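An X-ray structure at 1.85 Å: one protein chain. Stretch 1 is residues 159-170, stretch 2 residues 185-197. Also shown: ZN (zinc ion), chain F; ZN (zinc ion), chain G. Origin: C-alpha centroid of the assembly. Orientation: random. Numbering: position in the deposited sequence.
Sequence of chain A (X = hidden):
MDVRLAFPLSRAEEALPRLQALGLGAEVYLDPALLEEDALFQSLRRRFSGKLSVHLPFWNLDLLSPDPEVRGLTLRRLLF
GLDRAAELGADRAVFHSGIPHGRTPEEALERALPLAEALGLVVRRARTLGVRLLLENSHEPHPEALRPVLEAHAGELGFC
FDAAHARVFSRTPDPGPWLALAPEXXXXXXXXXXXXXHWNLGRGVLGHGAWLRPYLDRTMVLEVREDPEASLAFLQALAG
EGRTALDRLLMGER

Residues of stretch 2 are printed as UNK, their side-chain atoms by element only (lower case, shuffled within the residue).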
ATOM      1  N   PHE A 159       4.821  -5.502  -5.952  1.00 13.01           N
ATOM      2  CA  PHE A 159       5.394  -4.950  -4.730  1.00 13.30           C
ATOM      3  C   PHE A 159       5.126  -3.437  -4.639  1.00 13.34           C
ATOM      4  O   PHE A 159       5.278  -2.704  -5.627  1.00 13.79           O
ATOM      5  CB  PHE A 159       6.900  -5.239  -4.694  1.00 13.20           C
ATOM      6  CG  PHE A 159       7.614  -4.610  -3.511  1.00 13.75           C
ATOM      7  CD1 PHE A 159       7.191  -4.877  -2.206  1.00 12.45           C
ATOM      8  CD2 PHE A 159       8.692  -3.737  -3.709  1.00 11.67           C
ATOM      9  CE1 PHE A 159       7.824  -4.276  -1.096  1.00 14.80           C
ATOM     10  CE2 PHE A 159       9.353  -3.157  -2.612  1.00 12.83           C
ATOM     11  CZ  PHE A 159       8.910  -3.425  -1.302  1.00 12.59           C
ATOM     12  N   CYS A 160       4.682  -2.993  -3.462  1.00 12.93           N
ATOM     13  CA  CYS A 160       4.518  -1.581  -3.151  1.00 12.39           C
ATOM     14  C   CYS A 160       5.568  -1.221  -2.095  1.00 13.03           C
ATOM     15  O   CYS A 160       5.577  -1.808  -1.006  1.00 12.71           O
ATOM     16  CB  CYS A 160       3.102  -1.329  -2.604  1.00 12.71           C
ATOM     17  SG  CYS A 160       2.901   0.388  -1.985  1.00 13.56           S
ATOM     18  N   PHE A 161       6.445  -0.265  -2.402  1.00 12.05           N
ATOM     19  CA  PHE A 161       7.493   0.126  -1.471  1.00 12.29           C
ATOM     20  C   PHE A 161       7.058   1.343  -0.670  1.00 12.89           C
ATOM     21  O   PHE A 161       6.720   2.394  -1.235  1.00 13.77           O
ATOM     22  CB  PHE A 161       8.805   0.451  -2.206  1.00 13.13           C
ATOM     23  CG  PHE A 161       9.931   0.960  -1.307  1.00 12.10           C
ATOM     24  CD1 PHE A 161      10.246   0.330  -0.102  1.00 12.50           C
ATOM     25  CD2 PHE A 161      10.676   2.087  -1.684  1.00 13.55           C
ATOM     26  CE1 PHE A 161      11.287   0.812   0.694  1.00 12.34           C
ATOM     27  CE2 PHE A 161      11.727   2.556  -0.917  1.00 13.29           C
ATOM     28  CZ  PHE A 161      12.036   1.923   0.290  1.00 13.05           C
ATOM     29  N   ASP A 162       7.124   1.190   0.650  1.00 12.68           N
ATOM     30  CA  ASP A 162       6.934   2.272   1.576  1.00 12.73           C
ATOM     31  C   ASP A 162       8.239   2.526   2.295  1.00 12.33           C
ATOM     32  O   ASP A 162       8.620   1.743   3.165  1.00 12.81           O
ATOM     33  CB  ASP A 162       5.846   1.902   2.586  1.00 13.30           C
ATOM     34  CG  ASP A 162       5.467   3.080   3.477  1.00 14.92           C
ATOM     35  OD1 ASP A 162       6.334   3.687   4.127  1.00 14.06           O
ATOM     36  OD2 ASP A 162       4.290   3.424   3.511  1.00 16.58           O
ATOM     37  N   ALA A 163       8.926   3.612   1.945  1.00 11.18           N
ATOM     38  CA  ALA A 163      10.279   3.863   2.475  1.00 11.35           C
ATOM     39  C   ALA A 163      10.297   4.152   3.977  1.00 10.86           C
ATOM     40  O   ALA A 163      11.246   3.787   4.663  1.00 10.95           O
ATOM     41  CB  ALA A 163      10.979   5.009   1.689  1.00 11.82           C
ATOM     42  N   ALA A 164       9.263   4.819   4.469  1.00 11.45           N
ATOM     43  CA  ALA A 164       9.189   5.127   5.903  1.00 11.82           C
ATOM     44  C   ALA A 164       9.049   3.846   6.737  1.00 11.73           C
ATOM     45  O   ALA A 164       9.646   3.735   7.812  1.00 11.64           O
ATOM     46  CB  ALA A 164       8.043   6.084   6.183  1.00 11.61           C
ATOM     47  N   HIS A 165       8.261   2.883   6.251  1.00 11.98           N
ATOM     48  CA  HIS A 165       8.152   1.625   6.971  1.00 11.67           C
ATOM     49  C   HIS A 165       9.508   0.960   7.046  1.00 11.45           C
ATOM     50  O   HIS A 165       9.859   0.408   8.089  1.00 12.63           O
ATOM     51  CB  HIS A 165       7.147   0.682   6.302  1.00 11.63           C
ATOM     52  CG  HIS A 165       5.729   1.138   6.414  1.00 10.39           C
ATOM     53  ND1 HIS A 165       4.696   0.499   5.765  1.00 11.39           N
ATOM     54  CD2 HIS A 165       5.172   2.188   7.078  1.00 11.46           C
ATOM     55  CE1 HIS A 165       3.560   1.128   6.026  1.00 14.70           C
ATOM     56  NE2 HIS A 165       3.828   2.158   6.815  1.00 12.03           N
ATOM     57  N   ALA A 166      10.279   0.985   5.952  1.00 11.69           N
ATOM     58  CA  ALA A 166      11.632   0.416   6.002  1.00 12.85           C
ATOM     59  C   ALA A 166      12.512   1.147   7.035  1.00 13.60           C
ATOM     60  O   ALA A 166      13.255   0.527   7.804  1.00 14.55           O
ATOM     61  CB  ALA A 166      12.280   0.451   4.612  1.00 12.28           C
ATOM     62  N   ARG A 167      12.381   2.462   7.068  1.00 14.04           N
ATOM     63  CA  ARG A 167      13.230   3.286   7.933  1.00 13.93           C
ATOM     64  C   ARG A 167      12.886   3.098   9.394  1.00 13.86           C
ATOM     65  O   ARG A 167      13.791   2.982  10.222  1.00 13.98           O
ATOM     66  CB  ARG A 167      13.072   4.759   7.553  1.00 14.58           C
ATOM     67  CG  ARG A 167      13.914   5.747   8.405  1.00 15.68           C
ATOM     68  CD  ARG A 167      15.420   5.493   8.353  1.00 18.00           C
ATOM     69  NE  ARG A 167      16.139   6.530   9.117  1.00 20.91           N
ATOM     70  CZ  ARG A 167      16.864   7.505   8.568  1.00 23.66           C
ATOM     71  NH1 ARG A 167      16.990   7.582   7.248  1.00 23.20           N
ATOM     72  NH2 ARG A 167      17.475   8.405   9.347  1.00 22.15           N
ATOM     73  N   VAL A 168      11.592   3.073   9.728  1.00 13.57           N
ATOM     74  CA  VAL A 168      11.227   3.025  11.141  1.00 14.47           C
ATOM     75  C   VAL A 168      10.947   1.621  11.689  1.00 15.54           C
ATOM     76  O   VAL A 168      11.102   1.397  12.890  1.00 15.42           O
ATOM     77  CB  VAL A 168      10.100   4.007  11.520  1.00 15.75           C
ATOM     78  CG1 VAL A 168      10.423   5.443  10.988  1.00 16.07           C
ATOM     79  CG2 VAL A 168       8.754   3.552  11.015  1.00 16.43           C
ATOM     80  N   PHE A 169      10.576   0.671  10.831  1.00 14.53           N
ATOM     81  CA  PHE A 169      10.185  -0.659  11.342  1.00 14.82           C
ATOM     82  C   PHE A 169      11.177  -1.812  11.031  1.00 15.58           C
ATOM     83  O   PHE A 169      11.155  -2.840  11.723  1.00 17.23           O
ATOM     84  CB  PHE A 169       8.787  -1.047  10.852  1.00 13.90           C
ATOM     85  CG  PHE A 169       7.687  -0.113  11.284  1.00 13.62           C
ATOM     86  CD1 PHE A 169       7.594   0.329  12.610  1.00 13.12           C
ATOM     87  CD2 PHE A 169       6.748   0.330  10.362  1.00 14.58           C
ATOM     88  CE1 PHE A 169       6.564   1.179  13.019  1.00 15.72           C
ATOM     89  CE2 PHE A 169       5.691   1.188  10.765  1.00 17.43           C
ATOM     90  CZ  PHE A 169       5.614   1.609  12.098  1.00 16.87           C
ATOM     91  N   SER A 170      12.030  -1.648  10.022  1.00 14.55           N
ATOM     92  CA  SER A 170      12.873  -2.748   9.515  1.00 15.22           C
ATOM     93  C   SER A 170      14.304  -2.603  10.058  1.00 15.86           C
ATOM     94  O   SER A 170      14.600  -1.623  10.757  1.00 15.88           O
ATOM     95  CB  SER A 170      12.879  -2.766   7.968  1.00 14.38           C
ATOM     96  OG  SER A 170      13.941  -1.972   7.428  1.00 14.90           O
ATOM     97  N   UNK A 185       4.706   0.445  -7.455  1.00 15.57           N
ATOM     98  CA  UNK A 185       3.751   1.278  -6.730  1.00 14.98           C
ATOM     99  C   UNK A 185       4.542   1.802  -5.556  1.00 14.72           C
ATOM    100  O   UNK A 185       5.261   1.041  -4.891  1.00 13.10           O
ATOM    101  c   UNK A 185       2.611   0.395  -6.219  1.00 14.66           C
ATOM    102  c   UNK A 185      -0.466   1.914  -5.056  1.00 12.48           C
ATOM    103  n   UNK A 185      -0.673   2.011  -6.361  1.00 17.10           N
ATOM    104  c   UNK A 185       1.293   1.079  -6.091  1.00 14.09           C
ATOM    105  c   UNK A 185       0.403   1.482  -7.025  1.00 12.76           C
ATOM    106  n   UNK A 185       0.722   1.367  -4.870  1.00 16.05           N
ATOM    107  N   UNK A 186       4.467   3.107  -5.316  1.00 14.99           N
ATOM    108  CA  UNK A 186       5.220   3.681  -4.205  1.00 16.24           C
ATOM    109  C   UNK A 186       4.311   4.400  -3.251  1.00 17.16           C
ATOM    110  O   UNK A 186       3.413   5.144  -3.671  1.00 18.20           O
ATOM    111  c   UNK A 186       7.424   3.666  -6.735  1.00 21.22           C
ATOM    112  c   UNK A 186       7.507   3.759  -5.221  1.00 19.76           C
ATOM    113  c   UNK A 186       6.348   4.608  -4.688  1.00 17.52           C
ATOM    114  c   UNK A 186       8.887   4.232  -4.724  1.00 22.63           C
ATOM    115  N   UNK A 187       4.516   4.126  -1.965  1.00 16.50           N
ATOM    116  CA  UNK A 187       3.831   4.848  -0.904  1.00 15.60           C
ATOM    117  C   UNK A 187       4.784   5.907  -0.396  1.00 14.91           C
ATOM    118  O   UNK A 187       5.855   5.591   0.124  1.00 15.62           O
ATOM    119  c   UNK A 187       2.117   3.204  -0.043  1.00 15.57           C
ATOM    120  n   UNK A 187       0.209   2.419  -0.808  1.00 17.05           N
ATOM    121  n   UNK A 187       1.510   2.399   0.894  1.00 15.71           N
ATOM    122  c   UNK A 187       0.379   1.919   0.402  1.00 17.97           C
ATOM    123  c   UNK A 187       1.282   3.229  -1.111  1.00 15.69           C
ATOM    124  c   UNK A 187       3.421   3.887   0.209  1.00 15.70           C
ATOM    125  N   UNK A 188       4.397   7.167  -0.575  1.00 14.11           N
ATOM    126  CA  UNK A 188       5.296   8.293  -0.317  1.00 13.63           C
ATOM    127  C   UNK A 188       4.872   9.136   0.862  1.00 12.91           C
ATOM    128  O   UNK A 188       3.704   9.493   0.986  1.00 13.21           O
ATOM    129  c   UNK A 188       7.316   8.064  -2.634  1.00 14.49           C
ATOM    130  c   UNK A 188       5.903   8.548  -2.832  1.00 14.20           C
ATOM    131  c   UNK A 188       5.372   9.196  -1.539  1.00 13.68           C
ATOM    132  c   UNK A 188       5.859   9.652  -3.896  1.00 14.08           C
ATOM    133  N   UNK A 189       5.840   9.424   1.720  1.00 13.52           N
ATOM    134  CA  UNK A 189       5.699  10.396   2.800  1.00 13.56           C
ATOM    135  C   UNK A 189       7.071  10.564   3.425  1.00 14.35           C
ATOM    136  O   UNK A 189       8.032   9.994   2.904  1.00 13.79           O
ATOM    137  o   UNK A 189       6.018   8.231   4.701  1.00 12.56           O
ATOM    138  n   UNK A 189       3.794   7.851   4.675  1.00 11.54           N
ATOM    139  c   UNK A 189       4.872   8.606   4.440  1.00 12.30           C
ATOM    140  c   UNK A 189       4.614   9.972   3.818  1.00 13.79           C
ATOM    141  N   UNK A 190       7.173  11.347   4.508  1.00 13.88           N
ATOM    142  CA  UNK A 190       8.426  11.453   5.230  1.00 14.30           C
ATOM    143  C   UNK A 190       8.237  11.198   6.731  1.00 14.72           C
ATOM    144  O   UNK A 190       7.118  11.206   7.249  1.00 14.32           O
ATOM    145  o   UNK A 190      11.196  11.647   5.311  1.00 15.53           O
ATOM    146  c   UNK A 190       9.120  12.801   4.966  1.00 14.98           C
ATOM    147  c   UNK A 190      10.633  12.663   4.846  1.00 15.82           C
ATOM    148  o   UNK A 190      11.292  13.610   4.346  1.00 18.63           O
ATOM    149  N   UNK A 191       9.353  10.960   7.392  1.00 15.15           N
ATOM    150  CA  UNK A 191       9.375  10.559   8.785  1.00 16.02           C
ATOM    151  C   UNK A 191      10.594  11.215   9.431  1.00 16.51           C
ATOM    152  O   UNK A 191      11.571  11.546   8.748  1.00 16.60           O
ATOM    153  o   UNK A 191       9.789   8.693  10.288  1.00 17.10           O
ATOM    154  c   UNK A 191       9.483   9.020   8.922  1.00 15.03           C
ATOM    155  c   UNK A 191      10.585   8.440   8.005  1.00 15.35           C
ATOM    156  N   UNK A 192      10.532  11.396  10.746  1.00 17.03           N
ATOM    157  CA  UNK A 192      11.700  11.817  11.518  1.00 18.13           C
ATOM    158  C   UNK A 192      12.705  10.699  11.796  1.00 18.70           C
ATOM    159  O   UNK A 192      13.736  10.924  12.448  1.00 19.29           O
ATOM    160  o   UNK A 192       9.890  12.075  14.745  1.00 21.18           O
ATOM    161  c   UNK A 192      10.365  11.574  13.704  1.00 19.89           C
ATOM    162  c   UNK A 192      11.243  12.483  12.826  1.00 18.40           C
ATOM    163  o   UNK A 192      10.145  10.383  13.394  1.00 16.97           O
ATOM    164  N   UNK A 193      12.413   9.492  11.304  1.00 16.98           N
ATOM    165  CA  UNK A 193      13.251   8.353  11.540  1.00 17.73           C
ATOM    166  C   UNK A 193      12.911   7.583  12.794  1.00 17.82           C
ATOM    167  O   UNK A 193      13.603   6.613  13.113  1.00 19.06           O
ATOM    168  N   UNK A 194      11.877   8.028  13.513  1.00 16.66           N
ATOM    169  CA  UNK A 194      11.467   7.385  14.769  1.00 16.80           C
ATOM    170  C   UNK A 194      10.049   6.824  14.677  1.00 16.25           C
ATOM    171  O   UNK A 194       9.823   5.651  14.994  1.00 16.51           O
ATOM    172  c   UNK A 194      13.000   8.903  16.109  1.00 18.20           C
ATOM    173  c   UNK A 194      11.570   8.356  15.987  1.00 16.74           C
ATOM    174  c   UNK A 194      11.168   7.618  17.293  1.00 17.62           C
ATOM    175  N   UNK A 195       9.105   7.648  14.239  1.00 15.26           N
ATOM    176  CA  UNK A 195       7.724   7.223  14.079  1.00 15.16           C
ATOM    177  C   UNK A 195       7.320   7.273  12.611  1.00 15.27           C
ATOM    178  O   UNK A 195       7.859   8.077  11.842  1.00 15.38           O
ATOM    179  c   UNK A 195       7.813   8.977  16.988  1.00 15.44           C
ATOM    180  c   UNK A 195       6.635   6.892  17.088  1.00 15.82           C
ATOM    181  c   UNK A 195       6.972   6.758  18.439  1.00 16.01           C
ATOM    182  c   UNK A 195       6.756   8.099  14.892  1.00 14.88           C
ATOM    183  c   UNK A 195       7.697   7.758  19.054  1.00 16.23           C
ATOM    184  c   UNK A 195       7.056   7.998  16.351  1.00 14.20           C
ATOM    185  c   UNK A 195       8.123   8.875  18.338  1.00 16.33           C
ATOM    186  o   UNK A 195       8.021   7.626  20.383  1.00 17.72           O
ATOM    187  N   UNK A 196       6.333   6.465  12.258  1.00 14.16           N
ATOM    188  CA  UNK A 196       5.733   6.532  10.935  1.00 14.54           C
ATOM    189  C   UNK A 196       4.817   7.758  10.846  1.00 14.63           C
ATOM    190  O   UNK A 196       3.613   7.669  11.045  1.00 15.69           O
ATOM    191  o   UNK A 196       5.206   5.680   8.291  1.00 14.62           O
ATOM    192  o   UNK A 196       3.606   4.398   8.991  1.00 12.92           O
ATOM    193  c   UNK A 196       4.964   5.250  10.659  1.00 14.19           C
ATOM    194  c   UNK A 196       4.575   5.107   9.202  1.00 15.03           C
ATOM    195  N   UNK A 197       5.422   8.908  10.531  1.00 14.85           N
ATOM    196  CA  UNK A 197       4.774  10.216  10.691  1.00 15.02           C
ATOM    197  C   UNK A 197       3.753  10.562   9.646  1.00 15.32           C
ATOM    198  O   UNK A 197       2.803  11.320   9.936  1.00 15.25           O
ATOM    199  c   UNK A 197       6.523  12.283  15.475  1.00 16.62           C
ATOM    200  n   UNK A 197       5.262  12.591  15.715  1.00 18.75           N
ATOM    201  c   UNK A 197       6.754  11.224  11.929  1.00 14.06           C
ATOM    202  c   UNK A 197       5.982  11.577  13.188  1.00 15.45           C
ATOM    203  n   UNK A 197       7.433  12.456  16.405  1.00 18.09           N
ATOM    204  c   UNK A 197       5.835  11.329  10.737  1.00 14.51           C
ATOM    205  n   UNK A 197       6.893  11.793  14.292  1.00 17.28           N
TER
HETATM  206 ZN    ZN F 256       2.398   2.538   3.141  1.00 71.78          ZN
HETATM  207 ZN    ZN G 257       2.630   4.039   7.124  1.00 62.83          ZN
HETATM  208  O   HOH W   1       8.308   4.864  -0.537  1.00 15.48           O
HETATM  209  O   HOH W   2       4.264   5.238   5.867  1.00 15.40           O
HETATM  210  O   HOH W   3       7.118   6.461   2.960  1.00 13.93           O
HETATM  211  O   HOH W   4      15.687   5.441  11.602  1.00 29.70           O
HETATM  212  O   HOH W   5      -0.062   2.258   3.646  1.00 27.13           O
HETATM  213  O   HOH W   6       1.739   3.690   5.165  1.00 20.80           O
HETATM  214  O   HOH W   7       1.066   3.002   8.244  1.00 22.25           O

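Position 185 carries one carbon and then a five-membered ring of three carbons and two nitrogens, the signature of histidine. The backbone of His185 pairs in parallel with Cys160, and Phe161 N donates to His185 O at 3.1 Å. The ring presents its edge to the sulfur of Cys160, and its end leads away from stretch 1.

Position 186 has four side-chain carbons, forked at the second carbon from the backbone, which makes it leucine. Leu186 lies on the same face of the sheet as Phe161, and its CD2 approaches Phe161 CD2 to 4.1 Å, at the edge of the phenyl ring.

Position 187 again shows one carbon followed by a ring of three carbons and two nitrogens. One ring face lies beneath the sulfur of Cys160, and one ring nitrogen is 2.4 Å from the chain F zinc, so the residue is histidine. Cys160 SG sits 3.4 Å from the centroid of the His187 ring, and the metal-binding atom is ND1. His187 N donates to Phe161 O at 2.9 Å.

Position 188 is another four-carbon side chain forked at its second carbon: leucine. Leu188 makes no contact with stretch 1.

At 189 two carbons end in one oxygen and one nitrogen, the amide of asparagine. Asn189 OD1 lies 3.3 Å from Ala164 CB and accepts from water 3, which in turn accepts from Ala164 N.

Position 190 has two carbons, the second bearing two oxygens, hence aspartate. Asp190 does not touch stretch 1; its OD1 accepts from the backbone N of position 191 at 2.9 Å.

At 191, one carbon carries an oxygen and a methyl carbon, as in threonine. Thr191 CG2 packs 3.9 Å from Ala164 CB, and OG1 lies 3.4 Å from Val168 CG1.

Position 192, two carbons ending in two oxygens, is aspartate. Asp192 is out of contact with stretch 1, but its OD1 accepts from the backbone N atoms of 194 and 195.

No side-chain atoms exist at 193, so it is glycine. Gly193 has phi/psi of 89/1°, where a CB would jam against the preceding carbonyl; its CA lies 4.1 Å from Arg167 CG.

Position 194 has one carbon carrying two more: valine. Val194 points away, although its O lies 3.9 Å from Val168 CB.

Position 195 has one carbon and a six-carbon ring bearing an oxygen, so it is tyrosine. The CA-to-CB bond of Tyr195 also points away, while the backbone O of Tyr195 accepts from Thr191 OG1 at 2.6 Å.

At 196 two carbons end in two oxygens, one near Ala164 CB and the other near His165 NE2, and CB lies 4.0 Å from Phe169 CZ; this is aspartate. Asp196 OD1 is 3.6 Å from Ala164 CB. Asp196 OD2 binds the chain G zinc at 2.1 Å and lies 3.1 Å from His165 NE2, not as a hydrogen bond but because both atoms hold that ion.

Position 197, three carbons, a nitrogen and a carbon bearing two nitrogens, is arginine. Arg197 forms a salt bridge with Asp192.

The contact thus joins parallel strands to a loop packed on the helix. Asp162 and His187 share one zinc, His165 and Asp196 the other, and water 6 binds both ions, tying the two stretches together through metal.

Stretch 2, residues 185-197: HLHLNDTDGVYDR
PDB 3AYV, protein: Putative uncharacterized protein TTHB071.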